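Local coordinates for Sts-2 protein (Mus musculus, PDB 3D4I) that acts through this histidine-phosphatase domain as an acid-dependent phosphatase and, as a whole protein, interferes with CBL-mediated down-regulation of receptor tyrosine kinases, at residues P52-D64 against E132-E145. Residues are numbered along the deposited sequence; the frame is centred on the assembly and turned at random.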
# COMPACT_ATOMS: atom_id res chain seq x y z
N PRO A 52 -6.35 -18.33 -3.69
CA PRO A 52 -6.11 -19.65 -3.11
C PRO A 52 -6.88 -20.75 -3.81
O PRO A 52 -8.01 -20.51 -4.24
CB PRO A 52 -6.66 -19.52 -1.68
CG PRO A 52 -6.67 -18.09 -1.38
CD PRO A 52 -6.84 -17.36 -2.69
N ARG A 53 -6.27 -21.93 -3.92
CA ARG A 53 -6.99 -23.13 -4.38
C ARG A 53 -8.18 -23.35 -3.47
O ARG A 53 -8.05 -23.34 -2.24
CB ARG A 53 -6.08 -24.36 -4.39
CG ARG A 53 -5.42 -24.65 -5.74
CD ARG A 53 -6.31 -25.53 -6.63
NE ARG A 53 -5.78 -25.68 -7.99
CZ ARG A 53 -5.91 -24.77 -8.96
NH1 ARG A 53 -6.54 -23.62 -8.71
NH2 ARG A 53 -5.40 -24.99 -10.16
N ARG A 54 -9.35 -23.53 -4.08
CA ARG A 54 -10.60 -23.52 -3.33
C ARG A 54 -11.48 -24.69 -3.75
O ARG A 54 -11.30 -25.28 -4.83
CB ARG A 54 -11.32 -22.17 -3.53
CG ARG A 54 -12.44 -21.87 -2.53
CD ARG A 54 -12.58 -20.37 -2.19
NE ARG A 54 -13.59 -20.12 -1.16
CZ ARG A 54 -13.69 -19.02 -0.40
NH1 ARG A 54 -12.84 -18.01 -0.52
NH2 ARG A 54 -14.65 -18.94 0.50
N SER A 55 -12.41 -25.05 -2.87
CA SER A 55 -13.48 -25.96 -3.22
C SER A 55 -14.48 -25.21 -4.08
O SER A 55 -14.68 -24.00 -3.91
CB SER A 55 -14.16 -26.53 -1.97
OG SER A 55 -14.20 -25.57 -0.92
N ASN A 56 -15.08 -25.94 -5.03
CA ASN A 56 -16.10 -25.41 -5.96
C ASN A 56 -15.57 -24.30 -6.89
O ASN A 56 -16.34 -23.47 -7.39
CB ASN A 56 -17.39 -24.96 -5.22
CG ASN A 56 -17.69 -25.78 -3.95
OD1 ASN A 56 -18.27 -25.26 -3.00
ND2 ASN A 56 -17.31 -27.06 -3.95
N GLY A 57 -14.25 -24.30 -7.11
CA GLY A 57 -13.61 -23.33 -8.00
C GLY A 57 -13.69 -21.88 -7.53
O GLY A 57 -13.86 -21.61 -6.34
N ILE A 58 -13.58 -20.97 -8.49
CA ILE A 58 -13.57 -19.51 -8.28
C ILE A 58 -14.86 -18.94 -7.66
O ILE A 58 -14.84 -17.89 -7.02
CB ILE A 58 -13.26 -18.79 -9.64
CG1 ILE A 58 -12.67 -17.40 -9.44
CG2 ILE A 58 -14.50 -18.78 -10.56
CD1 ILE A 58 -12.21 -16.74 -10.74
N LYS A 59 -15.99 -19.63 -7.86
CA LYS A 59 -17.31 -19.11 -7.49
C LYS A 59 -17.55 -18.90 -5.99
O LYS A 59 -18.41 -18.11 -5.61
CB LYS A 59 -18.44 -19.96 -8.10
CG LYS A 59 -19.13 -19.31 -9.29
CD LYS A 59 -20.41 -20.07 -9.66
CE LYS A 59 -21.56 -19.13 -10.05
NZ LYS A 59 -22.16 -18.45 -8.85
N ASP A 60 -16.80 -19.60 -5.13
CA ASP A 60 -16.99 -19.49 -3.68
C ASP A 60 -16.44 -18.20 -3.07
O ASP A 60 -16.78 -17.84 -1.93
CB ASP A 60 -16.41 -20.71 -2.97
CG ASP A 60 -17.24 -21.97 -3.18
OD1 ASP A 60 -18.36 -21.90 -3.75
OD2 ASP A 60 -16.76 -23.06 -2.78
N PHE A 61 -15.59 -17.49 -3.82
CA PHE A 61 -15.06 -16.20 -3.38
C PHE A 61 -16.13 -15.10 -3.37
O PHE A 61 -15.95 -14.06 -2.73
CB PHE A 61 -13.89 -15.79 -4.25
CG PHE A 61 -12.67 -16.65 -4.08
CD1 PHE A 61 -11.78 -16.41 -3.03
CD2 PHE A 61 -12.41 -17.69 -4.97
CE1 PHE A 61 -10.65 -17.21 -2.87
CE2 PHE A 61 -11.26 -18.49 -4.82
CZ PHE A 61 -10.39 -18.25 -3.78
N GLU A 62 -17.23 -15.36 -4.07
CA GLU A 62 -18.41 -14.47 -4.13
C GLU A 62 -18.59 -13.72 -2.80
O GLU A 62 -18.55 -12.49 -2.77
CB GLU A 62 -19.66 -15.31 -4.50
CG GLU A 62 -21.02 -14.66 -4.19
CD GLU A 62 -22.22 -15.55 -4.52
OE1 GLU A 62 -22.16 -16.78 -4.30
OE2 GLU A 62 -23.24 -15.00 -4.97
N ASN A 63 -18.73 -14.47 -1.70
CA ASN A 63 -19.05 -13.90 -0.38
C ASN A 63 -17.89 -13.86 0.60
O ASN A 63 -18.08 -13.56 1.80
CB ASN A 63 -20.20 -14.68 0.26
CG ASN A 63 -21.51 -14.53 -0.50
OD1 ASN A 63 -21.84 -13.43 -0.98
ND2 ASN A 63 -22.24 -15.63 -0.64
N ASP A 64 -16.69 -14.16 0.11
CA ASP A 64 -15.52 -14.33 0.96
C ASP A 64 -14.33 -13.77 0.20
O ASP A 64 -13.43 -14.50 -0.18
CB ASP A 64 -15.33 -15.81 1.31
CG ASP A 64 -14.21 -16.05 2.33
OD1 ASP A 64 -13.97 -15.19 3.23
OD2 ASP A 64 -13.57 -17.11 2.23
N GLU A 132 -23.60 -10.34 6.86
CA GLU A 132 -23.02 -11.31 5.92
C GLU A 132 -24.12 -12.13 5.26
O GLU A 132 -25.25 -12.20 5.76
CB GLU A 132 -22.03 -12.23 6.63
CG GLU A 132 -20.82 -11.51 7.24
CD GLU A 132 -19.69 -11.27 6.26
OE1 GLU A 132 -19.65 -11.90 5.18
OE2 GLU A 132 -18.82 -10.43 6.55
N ALA A 133 -23.81 -12.72 4.10
CA ALA A 133 -24.76 -13.62 3.43
C ALA A 133 -25.05 -14.84 4.29
O ALA A 133 -24.15 -15.35 4.95
CB ALA A 133 -24.21 -14.06 2.06
N SER A 134 -26.29 -15.31 4.28
CA SER A 134 -26.70 -16.44 5.14
C SER A 134 -25.86 -17.69 4.91
O SER A 134 -25.59 -18.43 5.85
CB SER A 134 -28.18 -16.76 4.95
OG SER A 134 -28.94 -15.57 5.00
N LYS A 135 -25.45 -17.90 3.66
CA LYS A 135 -24.65 -19.07 3.28
C LYS A 135 -23.14 -18.82 3.39
O LYS A 135 -22.33 -19.66 3.00
CB LYS A 135 -25.06 -19.59 1.89
CG LYS A 135 -24.83 -18.62 0.72
CD LYS A 135 -25.35 -19.19 -0.61
CE LYS A 135 -24.42 -18.86 -1.79
NZ LYS A 135 -23.17 -19.69 -1.80
N ALA A 136 -22.77 -17.67 3.96
CA ALA A 136 -21.35 -17.33 4.18
C ALA A 136 -20.55 -18.43 4.88
O ALA A 136 -19.43 -18.72 4.48
CB ALA A 136 -21.22 -16.02 4.96
N THR A 137 -21.14 -19.06 5.90
CA THR A 137 -20.39 -20.04 6.70
C THR A 137 -20.16 -21.36 5.97
O THR A 137 -19.23 -22.11 6.30
CB THR A 137 -21.02 -20.31 8.09
OG1 THR A 137 -22.12 -21.24 7.96
CG2 THR A 137 -21.48 -19.01 8.75
N LEU A 138 -21.01 -21.63 4.98
CA LEU A 138 -20.90 -22.84 4.15
C LEU A 138 -19.77 -22.70 3.15
O LEU A 138 -19.45 -23.64 2.42
CB LEU A 138 -22.22 -23.11 3.41
CG LEU A 138 -23.48 -23.18 4.28
CD1 LEU A 138 -24.73 -23.38 3.42
CD2 LEU A 138 -23.37 -24.27 5.36
N THR A 139 -19.15 -21.52 3.12
CA THR A 139 -18.21 -21.20 2.07
C THR A 139 -16.85 -20.68 2.55
O THR A 139 -16.02 -20.28 1.73
CB THR A 139 -18.90 -20.30 0.98
OG1 THR A 139 -18.51 -20.74 -0.33
CG2 THR A 139 -18.62 -18.80 1.17
N PHE A 140 -16.58 -20.72 3.85
CA PHE A 140 -15.22 -20.48 4.34
C PHE A 140 -14.28 -21.54 3.73
O PHE A 140 -14.68 -22.69 3.48
CB PHE A 140 -15.11 -20.57 5.87
CG PHE A 140 -15.97 -19.59 6.62
CD1 PHE A 140 -16.04 -18.25 6.23
CD2 PHE A 140 -16.68 -19.99 7.75
CE1 PHE A 140 -16.83 -17.36 6.93
CE2 PHE A 140 -17.47 -19.10 8.47
CZ PHE A 140 -17.55 -17.78 8.06
N LEU A 141 -13.04 -21.15 3.49
CA LEU A 141 -11.99 -22.13 3.24
C LEU A 141 -11.86 -23.04 4.46
O LEU A 141 -11.91 -22.58 5.60
CB LEU A 141 -10.66 -21.44 2.96
CG LEU A 141 -10.31 -20.94 1.56
CD1 LEU A 141 -10.82 -19.54 1.36
CD2 LEU A 141 -8.79 -20.97 1.41
N THR A 142 -11.73 -24.35 4.21
CA THR A 142 -11.51 -25.30 5.28
C THR A 142 -10.08 -25.11 5.74
O THR A 142 -9.27 -24.53 5.02
CB THR A 142 -11.70 -26.77 4.80
OG1 THR A 142 -10.97 -26.95 3.58
CG2 THR A 142 -13.16 -27.09 4.54
N LEU A 143 -9.76 -25.61 6.93
CA LEU A 143 -8.39 -25.56 7.45
C LEU A 143 -7.38 -26.28 6.54
O LEU A 143 -6.23 -25.84 6.40
CB LEU A 143 -8.34 -26.11 8.88
CG LEU A 143 -9.29 -25.45 9.88
CD1 LEU A 143 -9.19 -26.07 11.26
CD2 LEU A 143 -9.05 -23.95 9.97
N GLU A 144 -7.84 -27.37 5.90
CA GLU A 144 -7.01 -28.12 4.97
C GLU A 144 -6.69 -27.29 3.72
O GLU A 144 -5.54 -27.24 3.29
CB GLU A 144 -7.66 -29.47 4.60
CG GLU A 144 -7.71 -30.45 5.77
CD GLU A 144 -7.71 -31.91 5.35
OE1 GLU A 144 -8.29 -32.25 4.28
OE2 GLU A 144 -7.12 -32.73 6.10
N GLU A 145 -7.72 -26.63 3.19
CA GLU A 145 -7.58 -25.71 2.06
C GLU A 145 -6.64 -24.54 2.38
O GLU A 145 -5.84 -24.14 1.54
CB GLU A 145 -8.95 -25.20 1.60
CG GLU A 145 -9.70 -26.22 0.74
CD GLU A 145 -11.18 -25.93 0.56
OE1 GLU A 145 -11.72 -24.96 1.15
OE2 GLU A 145 -11.81 -26.69 -0.18
O HOH W 1 -14.18 -24.48 1.48
O HOH W 2 -17.26 -12.64 4.14
O HOH W 3 -21.11 -12.69 3.13
O HOH W 4 -12.53 -18.35 4.28
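Ser55 gives its hydroxyl to Glu145 where a capping box, formed by Thr142 and Glu145, starts the helix 143-148 of this histidine-phosphatase fold; two excursions from the core, loop 52-64 and the chain leading into that helix, pack together here. Glu145 suits the place because one carboxylate serves both: OE1 takes the N-H of Thr142, a nearly straight bond (167°) from above the carboxylate plane, while OE2 receives Ser55 OG at 2.7 Å on its syn side. With an alanine in place of Glu145, Ser55 OG is likely to lose this acceptor, and Thr142 N its half of the capping box. Arg54 spans the middle. Beyond CB, CG lies anti to the backbone N (chi1 -164°), and the chain bends at chi2 on its way to Leu141 and Asp64. CD lies 3.4 Å above the plane of the Phe61 ring, toward its rim, and NE nears Leu141 CD1. That methyl covers one guanidinium face, 3.4 Å from Arg54 CZ and 3.2 Å from NH1, with backbone of Asp60 and Phe61 over the opposite one. NH1 also bonds weakly to Asp64 OD2, which probably offsets the guanidinium charge; Asp64 OD1 accepts from Leu98 N. Thr139 OG1 lies 3.4 Å from Asp60 CG. Ala133 offers a small methyl that lets the Asn63 amide pack at van der Waals distance, ND2 3.7 Å from CB. Glu132 OE2 forms a salt bridge with Arg99, and one water donates to both Asn63 O (2.6 Å) and Glu132 OE1 (2.7 Å).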